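Putative uncharacterized protein PH0186 (Pyrococcus horikoshii, PDB 2ZTS) binds ADP and magnesium in a KaiC-like P-loop domain of a six-chain assembly, consistent with an ATP-binding role, though its cellular function is uncharacterised. Local coordinates at residues 32-46 / 195-207. Sequence-based numbering, arbitrary orientation.
With MG (magnesium ion), chain I; ADP (adenosine-5'-diphosphate), chain H.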
# COMPACT_ATOMS: atom_id res chain seq x y z
N THR C 32 -5.48 29.92 -11.24
CA THR C 32 -4.81 28.69 -11.70
C THR C 32 -5.68 27.47 -11.48
O THR C 32 -6.06 27.20 -10.33
CB THR C 32 -3.55 28.55 -10.95
OG1 THR C 32 -2.75 29.68 -11.27
CG2 THR C 32 -2.69 27.27 -11.44
N VAL C 33 -6.06 26.80 -12.56
CA VAL C 33 -6.96 25.63 -12.55
C VAL C 33 -6.15 24.39 -12.84
O VAL C 33 -5.42 24.36 -13.83
CB VAL C 33 -8.00 25.76 -13.63
CG1 VAL C 33 -9.00 24.59 -13.61
CG2 VAL C 33 -8.78 27.11 -13.44
N LEU C 34 -6.28 23.39 -11.97
CA LEU C 34 -5.70 22.09 -12.11
C LEU C 34 -6.71 21.25 -12.83
O LEU C 34 -7.83 21.03 -12.36
CB LEU C 34 -5.37 21.46 -10.75
CG LEU C 34 -4.57 20.16 -10.87
CD1 LEU C 34 -3.14 20.37 -11.39
CD2 LEU C 34 -4.54 19.40 -9.57
N LEU C 35 -6.33 20.83 -14.03
CA LEU C 35 -7.08 19.91 -14.84
C LEU C 35 -6.40 18.50 -14.67
O LEU C 35 -5.22 18.28 -15.06
CB LEU C 35 -7.06 20.40 -16.27
CG LEU C 35 -7.76 19.44 -17.22
CD1 LEU C 35 -9.27 19.35 -16.91
CD2 LEU C 35 -7.54 19.84 -18.63
N THR C 36 -7.14 17.56 -14.06
CA THR C 36 -6.61 16.23 -13.69
C THR C 36 -7.50 15.11 -14.22
O THR C 36 -8.67 15.30 -14.47
CB THR C 36 -6.39 16.16 -12.16
OG1 THR C 36 -5.78 14.91 -11.79
CG2 THR C 36 -7.69 16.26 -11.34
N GLY C 37 -6.89 13.97 -14.46
CA GLY C 37 -7.50 12.80 -15.01
C GLY C 37 -6.45 11.85 -15.57
O GLY C 37 -5.29 12.23 -15.84
N GLY C 38 -6.88 10.60 -15.74
CA GLY C 38 -6.03 9.52 -16.24
C GLY C 38 -5.65 9.72 -17.68
O GLY C 38 -6.13 10.63 -18.40
N THR C 39 -4.74 8.90 -18.14
CA THR C 39 -4.31 8.96 -19.53
C THR C 39 -5.54 8.90 -20.47
O THR C 39 -6.42 8.03 -20.34
CB THR C 39 -3.42 7.72 -19.83
OG1 THR C 39 -2.37 7.64 -18.88
CG2 THR C 39 -2.75 7.79 -21.16
N GLY C 40 -5.65 9.88 -21.37
CA GLY C 40 -6.59 9.75 -22.45
C GLY C 40 -7.94 10.20 -22.05
O GLY C 40 -8.91 9.85 -22.70
N THR C 41 -8.04 10.97 -20.98
CA THR C 41 -9.34 11.48 -20.55
C THR C 41 -9.68 12.84 -21.18
O THR C 41 -10.78 13.28 -21.03
CB THR C 41 -9.44 11.56 -19.03
OG1 THR C 41 -8.34 12.35 -18.51
CG2 THR C 41 -9.30 10.11 -18.35
N GLY C 42 -8.80 13.44 -21.95
CA GLY C 42 -9.09 14.63 -22.73
C GLY C 42 -8.37 15.85 -22.23
O GLY C 42 -8.67 16.95 -22.67
N LYS C 43 -7.38 15.67 -21.37
CA LYS C 43 -6.69 16.82 -20.76
C LYS C 43 -6.06 17.76 -21.76
O LYS C 43 -6.29 18.97 -21.73
CB LYS C 43 -5.59 16.36 -19.82
CG LYS C 43 -6.09 15.59 -18.59
CD LYS C 43 -5.01 15.34 -17.66
CE LYS C 43 -3.99 14.29 -18.13
NZ LYS C 43 -4.47 13.05 -18.68
N THR C 44 -5.18 17.22 -22.59
CA THR C 44 -4.54 17.98 -23.64
C THR C 44 -5.50 18.73 -24.57
O THR C 44 -5.30 19.91 -24.85
CB THR C 44 -3.61 17.06 -24.39
OG1 THR C 44 -2.50 16.81 -23.56
CG2 THR C 44 -2.96 17.71 -25.63
N THR C 45 -6.54 18.05 -24.99
CA THR C 45 -7.59 18.54 -25.84
C THR C 45 -8.34 19.73 -25.25
O THR C 45 -8.48 20.77 -25.89
CB THR C 45 -8.54 17.36 -26.15
OG1 THR C 45 -7.80 16.43 -26.94
CG2 THR C 45 -9.67 17.77 -27.06
N PHE C 46 -8.81 19.55 -24.04
CA PHE C 46 -9.49 20.56 -23.24
C PHE C 46 -8.58 21.81 -23.05
O PHE C 46 -9.00 22.93 -23.30
CB PHE C 46 -9.81 19.91 -21.92
CG PHE C 46 -10.66 20.70 -21.03
CD1 PHE C 46 -11.95 20.31 -20.79
CD2 PHE C 46 -10.16 21.84 -20.42
CE1 PHE C 46 -12.74 21.06 -19.95
CE2 PHE C 46 -10.96 22.61 -19.57
CZ PHE C 46 -12.23 22.22 -19.32
N GLU C 195 0.20 19.27 -6.52
CA GLU C 195 -0.30 20.11 -7.56
C GLU C 195 -1.52 20.94 -7.11
O GLU C 195 -1.65 22.10 -7.50
CB GLU C 195 -0.67 19.25 -8.77
CG GLU C 195 0.49 18.53 -9.42
CD GLU C 195 0.65 17.08 -8.95
OE1 GLU C 195 0.89 16.88 -7.74
OE2 GLU C 195 0.47 16.16 -9.79
N GLU C 196 -2.45 20.30 -6.41
CA GLU C 196 -3.68 20.97 -5.92
C GLU C 196 -3.43 22.12 -4.92
O GLU C 196 -4.27 23.02 -4.80
CB GLU C 196 -4.61 19.94 -5.27
CG GLU C 196 -3.95 19.14 -4.16
CD GLU C 196 -3.41 17.77 -4.59
OE1 GLU C 196 -2.69 17.63 -5.61
OE2 GLU C 196 -3.62 16.83 -3.84
N PHE C 197 -2.29 22.12 -4.22
CA PHE C 197 -1.93 23.23 -3.36
C PHE C 197 -1.50 24.54 -4.08
O PHE C 197 -1.27 25.53 -3.40
CB PHE C 197 -0.86 22.82 -2.35
CG PHE C 197 -1.34 21.78 -1.41
CD1 PHE C 197 -2.09 22.14 -0.30
CD2 PHE C 197 -1.17 20.44 -1.70
CE1 PHE C 197 -2.59 21.19 0.52
CE2 PHE C 197 -1.66 19.48 -0.87
CZ PHE C 197 -2.37 19.83 0.23
N ILE C 198 -1.30 24.52 -5.40
CA ILE C 198 -1.03 25.77 -6.12
C ILE C 198 -2.17 26.14 -7.05
O ILE C 198 -2.03 26.98 -7.90
CB ILE C 198 0.33 25.72 -6.86
CG1 ILE C 198 0.33 24.74 -8.01
CG2 ILE C 198 1.48 25.39 -5.86
CD1 ILE C 198 1.46 24.98 -9.01
N ALA C 199 -3.32 25.52 -6.89
CA ALA C 199 -4.45 25.78 -7.78
C ALA C 199 -5.67 26.17 -6.96
O ALA C 199 -5.86 25.68 -5.86
CB ALA C 199 -4.74 24.56 -8.62
N ARG C 200 -6.44 27.12 -7.47
CA ARG C 200 -7.63 27.60 -6.80
C ARG C 200 -8.89 27.08 -7.48
O ARG C 200 -10.00 27.40 -7.08
CB ARG C 200 -7.65 29.16 -6.75
CG ARG C 200 -6.34 29.82 -6.31
CD ARG C 200 -6.06 29.90 -4.79
NE ARG C 200 -4.69 30.43 -4.55
CZ ARG C 200 -4.30 31.72 -4.67
NH1 ARG C 200 -5.16 32.66 -5.05
NH2 ARG C 200 -3.03 32.09 -4.42
N GLY C 201 -8.69 26.28 -8.53
CA GLY C 201 -9.75 25.54 -9.22
C GLY C 201 -9.26 24.11 -9.49
O GLY C 201 -8.08 23.95 -9.78
N VAL C 202 -10.15 23.11 -9.42
CA VAL C 202 -9.84 21.73 -9.86
C VAL C 202 -10.96 21.11 -10.69
O VAL C 202 -12.12 21.12 -10.26
CB VAL C 202 -9.58 20.80 -8.67
CG1 VAL C 202 -9.28 19.39 -9.14
CG2 VAL C 202 -8.47 21.36 -7.82
N ILE C 203 -10.61 20.63 -11.86
CA ILE C 203 -11.50 19.98 -12.78
C ILE C 203 -10.98 18.55 -12.99
O ILE C 203 -9.81 18.37 -13.34
CB ILE C 203 -11.53 20.73 -14.16
CG1 ILE C 203 -11.99 22.17 -13.95
CG2 ILE C 203 -12.52 20.03 -15.07
CD1 ILE C 203 -11.73 23.07 -15.11
N VAL C 204 -11.88 17.57 -12.81
CA VAL C 204 -11.60 16.16 -13.08
C VAL C 204 -12.27 15.68 -14.34
O VAL C 204 -13.45 15.86 -14.53
CB VAL C 204 -12.07 15.27 -11.90
CG1 VAL C 204 -11.66 13.79 -12.09
CG2 VAL C 204 -11.57 15.83 -10.60
N LEU C 205 -11.50 15.06 -15.21
CA LEU C 205 -11.94 14.35 -16.37
C LEU C 205 -11.78 12.89 -16.08
O LEU C 205 -10.74 12.48 -15.61
CB LEU C 205 -11.05 14.70 -17.55
CG LEU C 205 -10.96 16.15 -18.02
CD1 LEU C 205 -10.39 16.27 -19.40
CD2 LEU C 205 -12.29 16.85 -17.97
N ASP C 206 -12.78 12.11 -16.39
CA ASP C 206 -12.81 10.69 -16.05
C ASP C 206 -13.47 9.89 -17.17
O ASP C 206 -14.12 10.45 -18.07
CB ASP C 206 -13.62 10.47 -14.77
CG ASP C 206 -13.12 9.29 -13.94
OD1 ASP C 206 -12.16 8.58 -14.40
OD2 ASP C 206 -13.64 9.00 -12.83
N LEU C 207 -13.23 8.57 -17.12
CA LEU C 207 -13.90 7.57 -17.93
C LEU C 207 -14.50 6.59 -16.97
O LEU C 207 -13.74 5.92 -16.24
CB LEU C 207 -12.88 6.81 -18.76
CG LEU C 207 -12.18 7.56 -19.85
CD1 LEU C 207 -11.03 6.75 -20.41
CD2 LEU C 207 -13.16 7.89 -20.93
MG MG I . -2.06 14.75 -22.84
PB ADP H . -4.93 13.08 -22.28
O1B ADP H . -5.83 13.16 -21.12
O2B ADP H . -4.05 11.82 -22.25
O3B ADP H . -4.04 14.36 -22.46
PA ADP H . -6.05 13.67 -24.92
O1A ADP H . -6.56 15.13 -24.83
O2A ADP H . -4.73 13.54 -25.63
O3A ADP H . -6.03 12.93 -23.47
O5' ADP H . -7.24 12.88 -25.60
C5' ADP H . -7.10 12.20 -26.81
C4' ADP H . -8.37 11.47 -27.18
O4' ADP H . -9.33 12.24 -27.87
C3' ADP H . -8.04 10.27 -28.04
O3' ADP H . -7.54 9.25 -27.18
C2' ADP H . -9.35 10.03 -28.76
O2' ADP H . -10.22 9.26 -28.01
C1' ADP H . -9.97 11.43 -28.86
N9 ADP H . -9.70 12.10 -30.15
C8 ADP H . -8.47 12.55 -30.61
N7 ADP H . -8.64 13.13 -31.81
C5 ADP H . -9.96 13.02 -32.15
C6 ADP H . -10.70 13.43 -33.25
N6 ADP H . -10.19 14.31 -34.13
N1 ADP H . -12.07 13.19 -33.27
C2 ADP H . -12.69 12.55 -32.21
N3 ADP H . -11.95 12.14 -31.09
C4 ADP H . -10.62 12.38 -31.08
O HOH W 1 -9.59 9.96 -14.65
O HOH W 2 -12.56 11.26 -20.40
O HOH W 3 -2.40 14.11 -24.81
O HOH W 4 -1.64 13.00 -21.78
O HOH W 5 -0.12 14.97 -23.39
O HOH W 6 -1.73 15.68 -21.01
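I203 N donates to L34 O, one of four nearly straight backbone bonds that pair strands 32-36 and 201-209 in parallel, with L34 N to G201 O (2.9 Å, 171° at the hydrogen), T36 N to I203 O and L205 N to T36 O. Outward along L205, CB lies 3.7 Å from T41 OG1; CG meets L35 CD1; CD1 reaches 3.4 Å from T41 O and also touches the G42 backbone, while CD2 approaches the F46 ring obliquely. CG anti to its own carbonyl carbon (chi1 -60°) turns CD1 to this Walker A backbone. Next in sequence, K43 bends at chi3 and chi4, bringing NZ 2.8 Å from ADP O1B and 3.1 Å from G37 O, the latter approached from above the carbonyl plane; E180 supplies a salt bridge. A methionine in place of K43 would probably leave the beta-phosphate and E180 without their shared positive charge. T44 OG1 binds magnesium at 2.2 Å, with one water across the metal and ADP O3B and three waters around it. Strand 32-36 is flanked by 174-179 and 201-209; antiparallel 214-223 follows, its V218 touching I203 and L205. Helix 157-171 packs on T32 and I198, and helix 43-58 leaves the loop.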